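Catecholate siderophore receptor Fiu (Escherichia coli, PDB 6BPM) imports iron bound to catecholate siderophores across the outer membrane, drawing energy from TonB, and also serves as receptor for microcins M, H47 and E492. Local coordinates at residues I140-R145 and R179-G184; S148-S153 and L166-V171; D60-V65 and E115-I120. All coordinates share one frame; numbering follows the deposited sequence.

Interaction 1. Residues I140-R145 and R179-G184; sequences ISKQPR and RLNVMG. With POG ((20S)-2,5,8,11,14,17-hexamethyl-3,6,9,12,15,18-hexaoxahenicosane-1,20-diol), chain C; POG ((20S)-2,5,8,11,14,17-hexamethyl-3,6,9,12,15,18-hexaoxahenicosane-1,20-diol), chain D.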
# COMPACT_ATOMS: atom_id res chain seq x y z
N ILE A 140 -5.72 -11.41 1.60
CA ILE A 140 -6.70 -12.49 1.68
C ILE A 140 -6.86 -12.89 3.14
O ILE A 140 -5.89 -13.26 3.81
CB ILE A 140 -6.29 -13.70 0.83
CG1 ILE A 140 -6.09 -13.25 -0.61
CG2 ILE A 140 -7.39 -14.78 0.98
CD1 ILE A 140 -7.29 -12.46 -1.14
N SER A 141 -8.09 -12.82 3.62
CA SER A 141 -8.35 -13.05 5.04
C SER A 141 -8.35 -14.54 5.34
O SER A 141 -8.79 -15.35 4.53
CB SER A 141 -9.69 -12.42 5.43
OG SER A 141 -9.80 -11.08 4.97
N LYS A 142 -7.83 -14.89 6.51
CA LYS A 142 -7.99 -16.24 7.01
C LYS A 142 -9.47 -16.58 7.17
O LYS A 142 -10.31 -15.71 7.45
CB LYS A 142 -7.28 -16.40 8.36
CG LYS A 142 -5.79 -16.29 8.26
CD LYS A 142 -5.09 -16.43 9.62
CE LYS A 142 -3.57 -16.28 9.46
NZ LYS A 142 -2.81 -16.46 10.73
N GLN A 143 -9.80 -17.84 6.93
CA GLN A 143 -11.14 -18.39 7.06
C GLN A 143 -11.02 -19.69 7.84
O GLN A 143 -9.93 -20.26 7.94
CB GLN A 143 -11.77 -18.66 5.68
CG GLN A 143 -12.03 -17.42 4.84
CD GLN A 143 -13.13 -16.59 5.45
OE1 GLN A 143 -13.68 -16.97 6.48
NE2 GLN A 143 -13.48 -15.48 4.82
N PRO A 144 -12.11 -20.14 8.46
CA PRO A 144 -12.02 -21.37 9.25
C PRO A 144 -11.59 -22.53 8.37
O PRO A 144 -11.98 -22.63 7.21
CB PRO A 144 -13.45 -21.55 9.79
CG PRO A 144 -14.03 -20.15 9.76
CD PRO A 144 -13.44 -19.50 8.56
N ARG A 145 -10.75 -23.39 8.92
CA ARG A 145 -10.22 -24.55 8.22
C ARG A 145 -11.02 -25.80 8.59
O ARG A 145 -11.85 -25.80 9.50
CB ARG A 145 -8.75 -24.75 8.55
CG ARG A 145 -8.01 -23.46 8.75
CD ARG A 145 -6.52 -23.70 8.81
NE ARG A 145 -6.10 -24.58 9.89
CZ ARG A 145 -5.62 -24.17 11.06
NH1 ARG A 145 -5.51 -22.87 11.32
NH2 ARG A 145 -5.24 -25.06 11.97
N ARG A 179 -12.84 -20.03 13.90
CA ARG A 179 -11.44 -19.65 13.88
C ARG A 179 -11.27 -18.35 14.64
O ARG A 179 -12.12 -17.46 14.59
CB ARG A 179 -10.90 -19.47 12.46
CG ARG A 179 -9.41 -19.60 12.41
CD ARG A 179 -8.88 -19.43 11.01
NE ARG A 179 -7.43 -19.60 10.95
CZ ARG A 179 -6.76 -19.86 9.83
NH1 ARG A 179 -7.41 -19.97 8.67
NH2 ARG A 179 -5.45 -20.03 9.88
N LEU A 180 -10.14 -18.25 15.31
CA LEU A 180 -9.86 -17.05 16.08
C LEU A 180 -8.39 -16.75 15.95
O LEU A 180 -7.54 -17.63 16.14
CB LEU A 180 -10.26 -17.22 17.56
CG LEU A 180 -9.90 -16.06 18.50
CD1 LEU A 180 -10.86 -14.88 18.31
CD2 LEU A 180 -9.91 -16.51 19.96
N ASN A 181 -8.09 -15.51 15.59
CA ASN A 181 -6.74 -15.00 15.53
C ASN A 181 -6.65 -13.77 16.41
O ASN A 181 -7.52 -12.88 16.37
CB ASN A 181 -6.36 -14.64 14.10
CG ASN A 181 -6.01 -15.85 13.28
OD1 ASN A 181 -4.86 -16.27 13.23
ND2 ASN A 181 -7.02 -16.43 12.66
N VAL A 182 -5.58 -13.71 17.19
CA VAL A 182 -5.34 -12.64 18.14
C VAL A 182 -3.89 -12.19 18.02
O VAL A 182 -2.97 -13.01 17.89
CB VAL A 182 -5.64 -13.10 19.59
CG1 VAL A 182 -5.62 -11.92 20.56
CG2 VAL A 182 -6.94 -13.86 19.66
N MET A 183 -3.69 -10.89 18.10
CA MET A 183 -2.37 -10.32 17.98
C MET A 183 -2.19 -9.24 19.03
O MET A 183 -3.12 -8.48 19.32
CB MET A 183 -2.15 -9.74 16.56
CG MET A 183 -0.96 -8.80 16.41
SD MET A 183 -1.25 -7.10 16.89
CE MET A 183 -2.55 -6.63 15.79
N GLY A 184 -0.99 -9.17 19.57
CA GLY A 184 -0.58 -8.03 20.37
C GLY A 184 0.86 -7.67 20.04
O GLY A 184 1.73 -8.56 19.91
OH POG C . 9.18 -11.37 25.82
C2 POG C . 8.52 -11.36 27.06
C1 POG C . 8.97 -12.57 27.88
C3 POG C . 7.02 -11.42 26.81
O2 POG C . 6.75 -10.95 25.52
C5 POG C . 6.11 -11.81 24.61
O1 POG C . 1.06 -17.38 22.67
C4 POG C . 1.89 -16.26 22.88
C6 POG C . 1.10 -15.16 23.57
O3 POG C . 0.23 -14.52 22.66
C7 POG C . -0.10 -13.19 22.99
C8 POG C . -1.21 -12.59 22.14
O4 POG C . -1.86 -11.61 22.91
C9 POG C . -0.99 -10.61 23.35
C10 POG C . -1.72 -9.27 23.55
O5 POG C . -0.93 -8.41 24.33
C11 POG C . 0.19 -7.90 23.65
C12 POG C . 1.39 -7.67 24.58
O6 POG C . 2.60 -8.02 23.97
C13 POG C . 2.75 -9.36 23.60
C14 POG C . 3.94 -9.98 24.33
O7 POG C . 3.69 -11.36 24.49
C15 POG C . 4.68 -12.15 25.10
C16 POG C . 6.95 -13.07 24.42
C17 POG C . 4.22 -9.30 25.67
C18 POG C . 1.25 -8.47 25.88
C19 POG C . -3.05 -9.53 24.23
C20 POG C . -2.19 -13.67 21.71
C21 POG C . 2.12 -14.20 24.19
OH POG D . -26.83 -7.14 6.03
C2 POG D . -25.94 -7.36 7.09
C1 POG D . -26.70 -7.27 8.42
C3 POG D . -24.80 -6.32 7.04
O2 POG D . -23.76 -6.59 7.95
C5 POG D . -23.06 -7.79 7.80
O1 POG D . -13.64 -16.04 19.85
C4 POG D . -14.86 -16.69 19.57
C6 POG D . -14.76 -17.41 18.22
O3 POG D . -15.78 -17.00 17.34
C7 POG D . -17.09 -17.00 17.85
C8 POG D . -18.12 -17.13 16.72
O4 POG D . -18.50 -15.85 16.27
C9 POG D . -17.79 -15.28 15.20
C10 POG D . -18.73 -14.55 14.23
O5 POG D . -18.37 -13.19 14.11
C11 POG D . -18.79 -12.54 12.93
C12 POG D . -20.07 -11.73 13.18
O6 POG D . -20.85 -11.61 12.00
C13 POG D . -20.89 -10.44 11.22
C14 POG D . -22.21 -10.37 10.44
O7 POG D . -22.09 -9.41 9.41
C15 POG D . -23.20 -8.60 9.11
C16 POG D . -21.62 -7.47 7.42
C17 POG D . -23.34 -10.05 11.43
C18 POG D . -19.66 -10.40 13.81
C19 POG D . -20.17 -14.64 14.73
C20 POG D . -19.35 -17.90 17.23
C21 POG D . -14.84 -18.93 18.41

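Interaction 2. Residues S148-S153 and L166-V171; sequences SGIDAS and LDVNQV. With POG ((20S)-2,5,8,11,14,17-hexamethyl-3,6,9,12,15,18-hexaoxahenicosane-1,20-diol), chain C.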
# COMPACT_ATOMS: atom_id res chain seq x y z
N SER A 148 -8.41 -29.12 13.12
CA SER A 148 -8.36 -28.44 14.40
C SER A 148 -6.91 -28.35 14.88
O SER A 148 -6.18 -29.34 14.83
CB SER A 148 -9.23 -29.15 15.45
OG SER A 148 -10.61 -28.89 15.25
N GLY A 149 -6.52 -27.18 15.35
CA GLY A 149 -5.16 -27.02 15.82
C GLY A 149 -4.99 -25.63 16.39
O GLY A 149 -5.82 -24.73 16.18
N ILE A 150 -3.87 -25.46 17.09
CA ILE A 150 -3.55 -24.21 17.76
C ILE A 150 -2.11 -23.85 17.43
O ILE A 150 -1.20 -24.66 17.65
CB ILE A 150 -3.74 -24.30 19.28
CG1 ILE A 150 -5.20 -24.63 19.64
CG2 ILE A 150 -3.34 -23.00 19.95
CD1 ILE A 150 -5.39 -25.00 21.13
N ASP A 151 -1.90 -22.64 16.95
CA ASP A 151 -0.57 -22.08 16.74
C ASP A 151 -0.47 -20.81 17.56
O ASP A 151 -1.40 -20.00 17.57
CB ASP A 151 -0.31 -21.72 15.26
CG ASP A 151 -0.39 -22.91 14.35
OD1 ASP A 151 0.50 -23.78 14.45
OD2 ASP A 151 -1.33 -22.97 13.53
N ALA A 152 0.67 -20.64 18.22
CA ALA A 152 0.91 -19.47 19.04
C ALA A 152 2.35 -19.02 18.84
O ALA A 152 3.24 -19.85 18.63
CB ALA A 152 0.65 -19.76 20.52
N SER A 153 2.58 -17.71 18.93
CA SER A 153 3.91 -17.15 18.73
C SER A 153 4.19 -16.07 19.75
O SER A 153 3.31 -15.28 20.10
CB SER A 153 4.11 -16.52 17.36
OG SER A 153 4.41 -17.51 16.39
N LEU A 166 -1.91 -15.46 18.21
CA LEU A 166 -2.57 -16.72 18.50
C LEU A 166 -3.55 -17.03 17.39
O LEU A 166 -4.31 -16.15 16.96
CB LEU A 166 -3.26 -16.66 19.87
CG LEU A 166 -3.87 -17.95 20.40
CD1 LEU A 166 -2.77 -18.98 20.70
CD2 LEU A 166 -4.66 -17.65 21.65
N ASP A 167 -3.51 -18.26 16.90
CA ASP A 167 -4.37 -18.73 15.82
C ASP A 167 -4.99 -20.04 16.28
O ASP A 167 -4.27 -21.02 16.48
CB ASP A 167 -3.57 -18.93 14.52
CG ASP A 167 -4.45 -19.03 13.27
OD1 ASP A 167 -5.70 -19.05 13.40
OD2 ASP A 167 -3.90 -19.04 12.14
N VAL A 168 -6.31 -20.04 16.48
CA VAL A 168 -7.05 -21.18 17.01
C VAL A 168 -8.13 -21.58 16.00
O VAL A 168 -8.92 -20.74 15.56
CB VAL A 168 -7.70 -20.86 18.37
CG1 VAL A 168 -8.74 -21.93 18.73
CG2 VAL A 168 -6.63 -20.78 19.45
N ASN A 169 -8.14 -22.86 15.62
CA ASN A 169 -9.18 -23.37 14.72
C ASN A 169 -9.81 -24.61 15.33
O ASN A 169 -9.12 -25.58 15.64
CB ASN A 169 -8.63 -23.69 13.32
CG ASN A 169 -9.74 -23.87 12.27
OD1 ASN A 169 -10.05 -22.95 11.51
ND2 ASN A 169 -10.40 -25.05 12.28
N GLN A 170 -11.14 -24.60 15.45
CA GLN A 170 -11.84 -25.70 16.07
C GLN A 170 -13.01 -26.12 15.20
O GLN A 170 -13.90 -25.30 14.92
CB GLN A 170 -12.31 -25.32 17.48
CG GLN A 170 -12.93 -26.49 18.22
CD GLN A 170 -11.92 -27.58 18.49
OE1 GLN A 170 -10.78 -27.30 18.85
NE2 GLN A 170 -12.32 -28.83 18.27
N VAL A 171 -13.00 -27.39 14.75
CA VAL A 171 -14.16 -27.99 14.08
C VAL A 171 -15.13 -28.45 15.15
O VAL A 171 -14.72 -28.94 16.21
CB VAL A 171 -13.74 -29.15 13.17
CG1 VAL A 171 -14.94 -29.63 12.33
CG2 VAL A 171 -12.58 -28.73 12.29
OH POG C . 9.18 -11.37 25.82
C2 POG C . 8.52 -11.36 27.06
C1 POG C . 8.97 -12.57 27.88
C3 POG C . 7.02 -11.42 26.81
O2 POG C . 6.75 -10.95 25.52
C5 POG C . 6.11 -11.81 24.61
O1 POG C . 1.06 -17.38 22.67
C4 POG C . 1.89 -16.26 22.88
C6 POG C . 1.10 -15.16 23.57
O3 POG C . 0.23 -14.52 22.66
C7 POG C . -0.10 -13.19 22.99
C8 POG C . -1.21 -12.59 22.14
O4 POG C . -1.86 -11.61 22.91
C9 POG C . -0.99 -10.61 23.35
C10 POG C . -1.72 -9.27 23.55
O5 POG C . -0.93 -8.41 24.33
C11 POG C . 0.19 -7.90 23.65
C12 POG C . 1.39 -7.67 24.58
O6 POG C . 2.60 -8.02 23.97
C13 POG C . 2.75 -9.36 23.60
C14 POG C . 3.94 -9.98 24.33
O7 POG C . 3.69 -11.36 24.49
C15 POG C . 4.68 -12.15 25.10
C16 POG C . 6.95 -13.07 24.42
C17 POG C . 4.22 -9.30 25.67
C18 POG C . 1.25 -8.47 25.88
C19 POG C . -3.05 -9.53 24.23
C20 POG C . -2.19 -13.67 21.71
C21 POG C . 2.12 -14.20 24.19

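Interaction 3. Residues D60-V65 and E115-I120; sequences DALKNV and EQVEVI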
# COMPACT_ATOMS: atom_id res chain seq x y z
N ASP A 60 6.02 -4.68 5.08
CA ASP A 60 7.15 -5.59 5.08
C ASP A 60 6.87 -6.83 4.24
O ASP A 60 7.82 -7.48 3.78
CB ASP A 60 7.53 -5.96 6.52
CG ASP A 60 7.97 -4.75 7.33
OD1 ASP A 60 8.72 -3.90 6.78
OD2 ASP A 60 7.57 -4.65 8.51
N ALA A 61 5.60 -7.18 4.04
CA ALA A 61 5.29 -8.28 3.13
C ALA A 61 5.61 -7.88 1.70
O ALA A 61 6.14 -8.69 0.92
CB ALA A 61 3.82 -8.69 3.27
N LEU A 62 5.35 -6.62 1.34
CA LEU A 62 5.52 -6.18 -0.04
C LEU A 62 6.98 -6.06 -0.41
O LEU A 62 7.29 -5.95 -1.59
CB LEU A 62 4.81 -4.85 -0.26
CG LEU A 62 3.28 -4.90 -0.18
CD1 LEU A 62 2.64 -3.49 -0.17
CD2 LEU A 62 2.69 -5.74 -1.30
N LYS A 63 7.89 -6.15 0.56
CA LYS A 63 9.29 -6.20 0.19
C LYS A 63 9.61 -7.44 -0.63
O LYS A 63 10.70 -7.53 -1.20
CB LYS A 63 10.14 -6.14 1.46
CG LYS A 63 10.04 -4.80 2.21
CD LYS A 63 11.11 -4.69 3.29
CE LYS A 63 10.65 -3.86 4.46
NZ LYS A 63 10.78 -2.41 4.16
N ASN A 64 8.68 -8.38 -0.75
CA ASN A 64 8.89 -9.53 -1.61
C ASN A 64 8.53 -9.25 -3.07
O ASN A 64 8.62 -10.16 -3.90
CB ASN A 64 8.12 -10.73 -1.04
CG ASN A 64 8.79 -11.31 0.22
OD1 ASN A 64 9.79 -12.02 0.11
ND2 ASN A 64 8.25 -10.97 1.41
N VAL A 65 8.14 -8.01 -3.39
CA VAL A 65 7.82 -7.56 -4.74
C VAL A 65 8.74 -6.39 -5.09
O VAL A 65 8.69 -5.35 -4.43
CB VAL A 65 6.35 -7.13 -4.87
CG1 VAL A 65 6.08 -6.53 -6.23
CG2 VAL A 65 5.44 -8.33 -4.64
N GLU A 115 -3.91 -14.73 4.92
CA GLU A 115 -3.44 -16.00 4.38
C GLU A 115 -2.46 -15.82 3.23
O GLU A 115 -1.46 -16.53 3.16
CB GLU A 115 -4.65 -16.85 3.93
CG GLU A 115 -4.42 -18.38 3.82
CD GLU A 115 -4.61 -19.14 5.14
OE1 GLU A 115 -3.67 -19.12 5.96
OE2 GLU A 115 -5.68 -19.77 5.35
N GLN A 116 -2.66 -14.81 2.39
CA GLN A 116 -1.74 -14.50 1.32
C GLN A 116 -2.04 -13.10 0.80
O GLN A 116 -3.16 -12.60 0.94
CB GLN A 116 -1.85 -15.52 0.19
CG GLN A 116 -3.21 -15.51 -0.49
CD GLN A 116 -3.34 -16.60 -1.53
OE1 GLN A 116 -2.76 -17.68 -1.37
NE2 GLN A 116 -4.09 -16.33 -2.60
N VAL A 117 -1.04 -12.47 0.20
CA VAL A 117 -1.21 -11.15 -0.39
C VAL A 117 -0.94 -11.26 -1.89
O VAL A 117 0.11 -11.77 -2.30
CB VAL A 117 -0.31 -10.10 0.30
CG1 VAL A 117 1.08 -10.65 0.54
CG2 VAL A 117 -0.24 -8.84 -0.51
N GLU A 118 -1.91 -10.82 -2.70
CA GLU A 118 -1.89 -10.92 -4.15
C GLU A 118 -1.61 -9.55 -4.75
O GLU A 118 -2.43 -8.64 -4.63
CB GLU A 118 -3.21 -11.48 -4.68
CG GLU A 118 -3.69 -12.73 -3.87
CD GLU A 118 -4.89 -13.46 -4.50
OE1 GLU A 118 -5.59 -12.87 -5.35
OE2 GLU A 118 -5.10 -14.66 -4.16
N VAL A 119 -0.46 -9.43 -5.43
CA VAL A 119 0.00 -8.21 -6.08
C VAL A 119 -0.05 -8.41 -7.58
O VAL A 119 0.63 -9.29 -8.13
CB VAL A 119 1.42 -7.85 -5.64
CG1 VAL A 119 1.91 -6.61 -6.38
CG2 VAL A 119 1.46 -7.63 -4.13
N ILE A 120 -0.88 -7.62 -8.25
CA ILE A 120 -0.97 -7.64 -9.70
C ILE A 120 -0.49 -6.30 -10.22
O ILE A 120 -1.16 -5.28 -10.00
CB ILE A 120 -2.40 -7.90 -10.19
CG1 ILE A 120 -2.82 -9.33 -9.86
CG2 ILE A 120 -2.46 -7.61 -11.70
CD1 ILE A 120 -4.24 -9.61 -10.22

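Interaction 1. Residues I140-R145 and R179-G184
Arg-179 pushes its guanidinium between the side chains of Lys-142 and Arg-145, in the stretch that follows the last strand of the plug and leads to the barrel of this TonB-dependent receptor. Its CG stands anti to the backbone N (chi1 -158°) and the chain stays extended as far as NE, which carries the flat group from strand 176-189 across to residues 142-145. Each face then meets a different chain. Lys-142 crosses one at about a right angle, with CB 3.6 Å from Arg-179 NH1. On the opposite face lie CG and CD of Arg-145, CG coming within 3.5 Å of Arg-179 NH1. The two guanidinium planes stand 80° apart, so the edge of Arg-145 is directed at the face of Arg-179. The 3.2 Å between Arg-145 NH1 and Arg-179 NH2 separates two donors and is no bond; the nearby positive charges are probably offset by Asp-167, which pairs with Arg-179 NH2 and Lys-142 NZ, and by Asp-147, which pairs with Arg-145 NH2. Beyond the guanidinium, Lys-142 runs extended; its NZ donates to the backbone O of Phe-112 and comes near Asn-181 OD1, an atom whose position is less certain. The carbonyl of Gln-143 lies near the guanidinium plane, at its edge: Arg-179 NH1 donates to Gln-143 O over 2.6 Å, with 150° at the hydrogen. A leucine at Arg-179 would probably leave that carbonyl without this donor, deprive Asp-167 of one of its two cationic partners and open a gap between Lys-142 and Arg-145. Nearer the strand, Pro-144 packs on the aliphatic root of the arginine, its CA 3.9 Å from Arg-179 CB.

Interaction 2. Residues S148-S153 and L166-V171
Asp-151 and Asp-167 face each other as an antiparallel hydrogen-bonded pair, Asp-151 N reaching Asp-167 O over 2.9 Å and Asp-167 N returning to Asp-151 O over 2.8 Å. Gly-149 and Asn-169 repeat the exchange, with 3.0 Å from Asn-169 N to Gly-149 O. At the end of the pairing a side chain takes over: Ser-148 OG accepts from Val-171 N at 2.9 Å, almost straight at 175°, its hydroxyl placed there by a chi1 of -76° that sets OG beside its own backbone N.

These strands, 149-157 and 161-171, make the hairpin that opens the 22-stranded barrel. The face bearing Ile-150, Ala-152, Leu-166 and Val-168 has an apolar patch. There Ile-150 runs alongside Val-168, with Ile-150 CG2 4.0 Å from Val-168 CG2. Leu-166 CD1 rests 3.5 Å from Ala-152 CB; the bound polyether POG of chain C touches both residues.

The other face carries Asp-151, Asp-167 and Asn-169, which are held by a second shell: Asp-151 OD1 by His-726 of the final strand, Asp-167 OD2 by the Arg-179 and Lys-142 cations of the plug-barrel contact, and Asn-169 OD1 by the backbone N of Arg-145. Backbone bonds from Ile-150 to Phe-727 and from Ala-152 to Met-725 join this first strand to the last.

Interaction 3. Residues D60-V65 and E115-I120
Val-119 and Val-65 have first torsions near 177° and 174°, which place CG1 anti to the backbone N and CG2 anti to the carbonyl carbon in each; with both CB atoms directed at the other segment, the isopropyl groups meet tip to tip. Val-65 CG2 comes within 4.1 Å of Val-119 CG2, and Val-65 CG1 is 4.2 Å from Val-119 CG1. Leu-62 points its CB past the strand, but with chi2 near 170° its branch swings back, and CD2 reaches 3.6 Å from Val-119 CG2, meeting the valine at a slant. Leu-62 CD2 also lies 4.3 Å from Val-117 CG2, bridging two alternate residues of the strand, both on the side facing the helix. Ala-61 completes the row, its CB 4.3 Å from CG1 of Val-117.

No hydrogen bond crosses this buried contact; it is apolar packing of the end of a short helix against a strand of the mixed sheet in the plug domain. Alternation along the strand turns Val-117 and Val-119 to the helix; the CB of Glu-118 points away, and its carboxylate is hydrogen-bonded to Ser-26 OG and Ala-27 N. Ile-45, on the adjoining strand 41-46, touches both Val-65 and Val-117.

What brings Val-65 back over the strand is a type I turn spanning Leu-62 to Val-65, closed by Val-65 N to Leu-62 O at 2.9 Å. From within the turn, Asn-64 ND2 reaches back to Ala-61 O, 3.1 Å away, while Asn-64 OD1 is taken by Gln-53 NE2.

Along the chain interaction 3 closes first, wholly within the plug; interaction 1 then spans plug and barrel, and interaction 2 falls within the stretch between its two segments. Interactions 1 and 2 have centres about 9 Å apart; their barrel strands 176-189 and 161-171 are neighbours, with a probable hydrogen bond between Leu-166 N and Val-182 O at 2.7 Å. Interaction 3 lies about 18 Å from interaction 1, centre to centre, yet strands 114-121 and 135-141 pair in the plug sheet, through Ile-140 with Glu-115 and Gln-116. Interactions 2 and 3 do not touch. Interaction 1 thus links the plug sheet to the barrel's first strands, consistent with a plug seated against the wall.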